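Local coordinates for Ras-interacting protein 1 (Homo sapiens, PDB 5KHO), which regulates GTPase signalling, cell architecture and adhesion in endothelial cells and is required for blood vessels to form properly, at residues 21-35 against 44-56. Numbering follows the deposited sequence.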
loop_
_atom_site.group_PDB
_atom_site.type_symbol
_atom_site.label_atom_id
_atom_site.label_comp_id
_atom_site.label_asym_id
_atom_site.label_seq_id
_atom_site.Cartn_x
_atom_site.Cartn_y
_atom_site.Cartn_z
ATOM N N ILE B 21 10.788 3.539 -13.159
ATOM C CA ILE B 21 9.638 3.108 -13.966
ATOM C C ILE B 21 10.088 1.869 -14.737
ATOM O O ILE B 21 10.924 1.974 -15.645
ATOM C CB ILE B 21 9.143 4.230 -14.934
ATOM C CG1 ILE B 21 8.211 5.218 -14.241
ATOM C CG2 ILE B 21 8.292 3.671 -16.058
ATOM C CD1 ILE B 21 8.839 6.094 -13.185
ATOM N N PHE B 22 9.564 0.701 -14.364
ATOM C CA PHE B 22 10.042 -0.557 -14.954
ATOM C C PHE B 22 9.415 -0.813 -16.304
ATOM O O PHE B 22 8.196 -0.736 -16.464
ATOM C CB PHE B 22 9.854 -1.753 -14.011
ATOM C CG PHE B 22 10.863 -1.809 -12.900
ATOM C CD1 PHE B 22 10.838 -0.868 -11.849
ATOM C CD2 PHE B 22 11.854 -2.791 -12.894
ATOM C CE1 PHE B 22 11.783 -0.914 -10.824
ATOM C CE2 PHE B 22 12.796 -2.844 -11.858
ATOM C CZ PHE B 22 12.758 -1.907 -10.823
ATOM N N GLY B 23 10.275 -1.083 -17.280
ATOM C CA GLY B 23 9.849 -1.374 -18.649
ATOM C C GLY B 23 9.838 -2.864 -18.873
ATOM O O GLY B 23 10.672 -3.393 -19.625
ATOM N N ALA B 24 8.899 -3.527 -18.186
ATOM C CA ALA B 24 8.642 -4.964 -18.298
ATOM C C ALA B 24 8.326 -5.293 -19.761
ATOM O O ALA B 24 7.163 -5.266 -20.182
ATOM C CB ALA B 24 7.505 -5.381 -17.360
ATOM N N GLY B 25 9.397 -5.549 -20.521
ATOM C CA GLY B 25 9.350 -5.775 -21.966
ATOM C C GLY B 25 8.756 -4.656 -22.809
ATOM O O GLY B 25 7.550 -4.641 -23.068
ATOM N N LEU B 26 9.598 -3.712 -23.223
ATOM C CA LEU B 26 9.242 -2.747 -24.273
ATOM C C LEU B 26 10.407 -2.643 -25.249
ATOM O O LEU B 26 10.228 -2.735 -26.467
ATOM C CB LEU B 26 8.896 -1.363 -23.702
ATOM C CG LEU B 26 7.797 -1.143 -22.654
ATOM C CD1 LEU B 26 7.879 0.285 -22.124
ATOM C CD2 LEU B 26 6.404 -1.445 -23.194
ATOM N N ALA B 27 11.597 -2.452 -24.691
ATOM C CA ALA B 27 12.839 -2.498 -25.426
ATOM C C ALA B 27 13.699 -3.587 -24.787
ATOM O O ALA B 27 13.856 -3.617 -23.562
ATOM C CB ALA B 27 13.525 -1.140 -25.373
ATOM N N SER B 28 14.232 -4.489 -25.614
ATOM C CA SER B 28 15.031 -5.621 -25.132
ATOM C C SER B 28 16.285 -5.120 -24.421
ATOM O O SER B 28 17.012 -4.284 -24.960
ATOM C CB SER B 28 15.398 -6.575 -26.277
ATOM O OG SER B 28 16.561 -6.141 -26.971
ATOM N N GLY B 29 16.510 -5.628 -23.210
ATOM C CA GLY B 29 17.626 -5.208 -22.365
ATOM C C GLY B 29 17.237 -4.325 -21.187
ATOM O O GLY B 29 17.771 -4.489 -20.085
ATOM N N ALA B 30 16.301 -3.402 -21.419
ATOM C CA ALA B 30 15.922 -2.375 -20.444
ATOM C C ALA B 30 15.134 -2.915 -19.255
ATOM O O ALA B 30 13.986 -3.343 -19.393
ATOM C CB ALA B 30 15.156 -1.247 -21.128
ATOM N N ASN B 31 15.769 -2.873 -18.085
ATOM C CA ASN B 31 15.148 -3.257 -16.820
ATOM C C ASN B 31 14.262 -2.134 -16.287
ATOM O O ASN B 31 13.056 -2.323 -16.090
ATOM C CB ASN B 31 16.221 -3.651 -15.798
ATOM C CG ASN B 31 15.639 -4.066 -14.464
ATOM O OD1 ASN B 31 16.149 -3.675 -13.409
ATOM N ND2 ASN B 31 14.572 -4.869 -14.498
ATOM N N TYR B 32 14.863 -0.978 -16.033
ATOM C CA TYR B 32 14.098 0.224 -15.722
ATOM C C TYR B 32 14.809 1.473 -16.217
ATOM O O TYR B 32 16.034 1.486 -16.368
ATOM C CB TYR B 32 13.798 0.326 -14.220
ATOM C CG TYR B 32 15.008 0.512 -13.329
ATOM C CD1 TYR B 32 15.557 1.791 -13.106
ATOM C CD2 TYR B 32 15.592 -0.582 -12.681
ATOM C CE1 TYR B 32 16.666 1.960 -12.286
ATOM C CE2 TYR B 32 16.693 -0.424 -11.841
ATOM C CZ TYR B 32 17.228 0.843 -11.643
ATOM O OH TYR B 32 18.328 0.995 -10.822
ATOM N N LYS B 33 14.018 2.503 -16.494
ATOM C CA LYS B 33 14.510 3.858 -16.689
ATOM C C LYS B 33 13.744 4.722 -15.688
ATOM O O LYS B 33 12.544 4.520 -15.476
ATOM C CB LYS B 33 14.281 4.320 -18.128
ATOM C CG LYS B 33 14.601 3.261 -19.175
ATOM C CD LYS B 33 15.064 3.801 -20.514
ATOM C CE LYS B 33 15.164 2.641 -21.493
ATOM N NZ LYS B 33 15.997 2.903 -22.700
ATOM N N SER B 34 14.426 5.663 -15.049
ATOM C CA SER B 34 13.809 6.404 -13.953
ATOM C C SER B 34 13.648 7.899 -14.208
ATOM O O SER B 34 14.517 8.537 -14.788
ATOM C CB SER B 34 14.551 6.140 -12.642
ATOM O OG SER B 34 15.816 6.754 -12.622
ATOM N N VAL B 35 12.518 8.438 -13.765
ATOM C CA VAL B 35 12.188 9.852 -13.940
ATOM C C VAL B 35 12.206 10.625 -12.606
ATOM O O VAL B 35 12.077 10.028 -11.523
ATOM C CB VAL B 35 10.826 10.041 -14.664
ATOM C CG1 VAL B 35 10.882 9.509 -16.084
ATOM C CG2 VAL B 35 9.687 9.369 -13.910
ATOM N N ARG B 44 0.013 11.086 -15.616
ATOM C CA ARG B 44 0.031 11.325 -17.072
ATOM C C ARG B 44 1.311 12.044 -17.515
ATOM O O ARG B 44 1.893 11.701 -18.554
ATOM C CB ARG B 44 -1.215 12.087 -17.545
ATOM C CG ARG B 44 -1.653 11.727 -18.964
ATOM C CD ARG B 44 -2.150 12.938 -19.736
ATOM N NE ARG B 44 -2.706 12.579 -21.044
ATOM C CZ ARG B 44 -2.832 13.414 -22.079
ATOM N NH1 ARG B 44 -2.433 14.679 -21.991
ATOM N NH2 ARG B 44 -3.357 12.983 -23.221
ATOM N N GLU B 45 1.741 13.020 -16.715
ATOM C CA GLU B 45 3.033 13.671 -16.897
ATOM C C GLU B 45 4.181 12.666 -16.912
ATOM O O GLU B 45 5.080 12.767 -17.748
ATOM C CB GLU B 45 3.279 14.708 -15.804
ATOM C CG GLU B 45 2.651 16.066 -16.067
ATOM C CD GLU B 45 2.686 16.982 -14.853
ATOM O OE1 GLU B 45 3.364 16.655 -13.849
ATOM O OE2 GLU B 45 2.026 18.043 -14.902
ATOM N N LEU B 46 4.144 11.694 -16.003
ATOM C CA LEU B 46 5.218 10.708 -15.910
ATOM C C LEU B 46 5.155 9.633 -16.992
ATOM O O LEU B 46 6.198 9.127 -17.398
ATOM C CB LEU B 46 5.317 10.096 -14.506
ATOM C CG LEU B 46 5.579 11.025 -13.311
ATOM C CD1 LEU B 46 5.858 10.159 -12.101
ATOM C CD2 LEU B 46 6.722 12.017 -13.513
ATOM N N VAL B 47 3.949 9.301 -17.462
ATOM C CA VAL B 47 3.777 8.383 -18.600
ATOM C C VAL B 47 4.419 9.007 -19.845
ATOM O O VAL B 47 5.171 8.336 -20.572
ATOM C CB VAL B 47 2.291 7.983 -18.829
ATOM C CG1 VAL B 47 2.107 7.201 -20.121
ATOM C CG2 VAL B 47 1.775 7.136 -17.675
ATOM N N ALA B 48 4.151 10.297 -20.046
ATOM C CA ALA B 48 4.742 11.073 -21.140
ATOM C C ALA B 48 6.283 11.113 -21.134
ATOM O O ALA B 48 6.890 10.894 -22.183
ATOM C CB ALA B 48 4.157 12.477 -21.171
ATOM N N GLU B 49 6.899 11.364 -19.972
ATOM C CA GLU B 49 8.371 11.384 -19.845
ATOM C C GLU B 49 8.985 9.992 -19.929
ATOM O O GLU B 49 10.111 9.848 -20.411
ATOM C CB GLU B 49 8.838 12.070 -18.553
ATOM C CG GLU B 49 10.283 12.578 -18.614
ATOM C CD GLU B 49 10.886 12.920 -17.256
ATOM O OE1 GLU B 49 10.233 13.625 -16.453
ATOM O OE2 GLU B 49 12.036 12.502 -16.993
ATOM N N ALA B 50 8.250 8.985 -19.452
ATOM C CA ALA B 50 8.703 7.592 -19.497
ATOM C C ALA B 50 8.775 7.074 -20.932
ATOM O O ALA B 50 9.772 6.446 -21.304
ATOM C CB ALA B 50 7.819 6.690 -18.638
ATOM N N LEU B 51 7.736 7.349 -21.730
ATOM C CA LEU B 51 7.689 6.912 -23.137
ATOM C C LEU B 51 8.764 7.581 -23.991
ATOM O O LEU B 51 9.369 6.946 -24.864
ATOM C CB LEU B 51 6.308 7.152 -23.748
ATOM C CG LEU B 51 5.182 6.200 -23.353
ATOM C CD1 LEU B 51 3.855 6.751 -23.852
ATOM C CD2 LEU B 51 5.425 4.791 -23.869
ATOM N N GLU B 52 8.991 8.864 -23.713
ATOM C CA GLU B 52 10.067 9.636 -24.312
ATOM C C GLU B 52 11.410 8.958 -24.042
ATOM O O GLU B 52 12.217 8.795 -24.959
ATOM C CB GLU B 52 10.053 11.061 -23.759
ATOM C CG GLU B 52 10.203 12.139 -24.815
ATOM C CD GLU B 52 9.985 13.543 -24.273
ATOM O OE1 GLU B 52 9.294 13.709 -23.240
ATOM O OE2 GLU B 52 10.506 14.498 -24.890
ATOM N N ARG B 53 11.613 8.541 -22.790
ATOM C CA ARG B 53 12.851 7.910 -22.332
ATOM C C ARG B 53 12.960 6.447 -22.780
ATOM O O ARG B 53 14.057 5.895 -22.836
ATOM C CB ARG B 53 12.997 8.068 -20.808
ATOM C CG ARG B 53 14.266 7.479 -20.207
ATOM C CD ARG B 53 14.497 7.928 -18.777
ATOM N NE ARG B 53 15.405 9.072 -18.719
ATOM C CZ ARG B 53 15.018 10.337 -18.618
ATOM N NH1 ARG B 53 15.930 11.293 -18.573
ATOM N NH2 ARG B 53 13.728 10.646 -18.555
ATOM N N TYR B 54 11.832 5.827 -23.111
ATOM C CA TYR B 54 11.848 4.487 -23.708
ATOM C C TYR B 54 11.943 4.522 -25.234
ATOM O O TYR B 54 12.277 3.510 -25.861
ATOM C CB TYR B 54 10.651 3.651 -23.230
ATOM C CG TYR B 54 10.940 2.946 -21.937
ATOM C CD1 TYR B 54 11.599 1.720 -21.926
ATOM C CD2 TYR B 54 10.586 3.515 -20.715
ATOM C CE1 TYR B 54 11.886 1.072 -20.732
ATOM C CE2 TYR B 54 10.866 2.878 -19.516
ATOM C CZ TYR B 54 11.513 1.658 -19.533
ATOM O OH TYR B 54 11.807 1.023 -18.353
ATOM N N GLY B 55 11.654 5.690 -25.810
ATOM C CA GLY B 55 11.695 5.910 -27.250
ATOM C C GLY B 55 10.398 5.536 -27.934
ATOM O O GLY B 55 10.351 4.550 -28.666
ATOM N N LEU B 56 9.344 6.316 -27.681
ATOM C CA LEU B 56 8.027 6.118 -28.313
ATOM C C LEU B 56 7.278 7.435 -28.553
ATOM O O LEU B 56 7.046 8.213 -27.628
ATOM C CB LEU B 56 7.152 5.149 -27.504
ATOM C CG LEU B 56 7.513 3.658 -27.480
ATOM C CD1 LEU B 56 8.349 3.298 -26.261
ATOM C CD2 LEU B 56 6.254 2.806 -27.528
#
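The hydroxyl of Y54, on the last turn of the helix, donates a hydrogen bond to the backbone carbonyl of I21, with OH 3.0 Å from I21 O. The same oxygen takes the K33 amide in the strand pairing, and the two donors arrive from opposite faces of the carbonyl plane. The bond holds the ring edge against the hairpin, the carbonyl oxygen lying near the ring plane. K33 CG lies over one face of the ring, 3.8 Å from its centroid, and L26 CD1 covers the opposite face at 4.2 Å from the centroid, both as CH-pi contacts. Stretched out, the lysine chain follows the ring from CZ toward CD1, and its CD comes 3.3 Å from R53 O.

This is the ββα opening of the ubiquitin-like fold of a Ras-association domain: helix 43-54 packs on the sheet at the hairpin of strands 18-22 and 30-36. Strand 30-36 is outermost in this chain, and A30, Y32 and K33 pair antiparallel with a strand of the chain of another protein, as Ras-association domains do with small GTPases.

Toward the start of the helix the packing turns apolar: I21 CG2 sits 4.0 Å from A50 CB, and V35 CG2 rests on L46 CD2. The other V35 branch, CG1, meets the E49 carboxylate. R53 NH2 makes a salt bridge to E49 OE2, 3.0 Å, although the hydrogen bond within it is weak, bent to 128°. R53 CG points away from the residue's own N (chi1 -179°), and the chain then brings CD against K33 CB, 3.7 Å, while the guanidinium turns one face to S34 O.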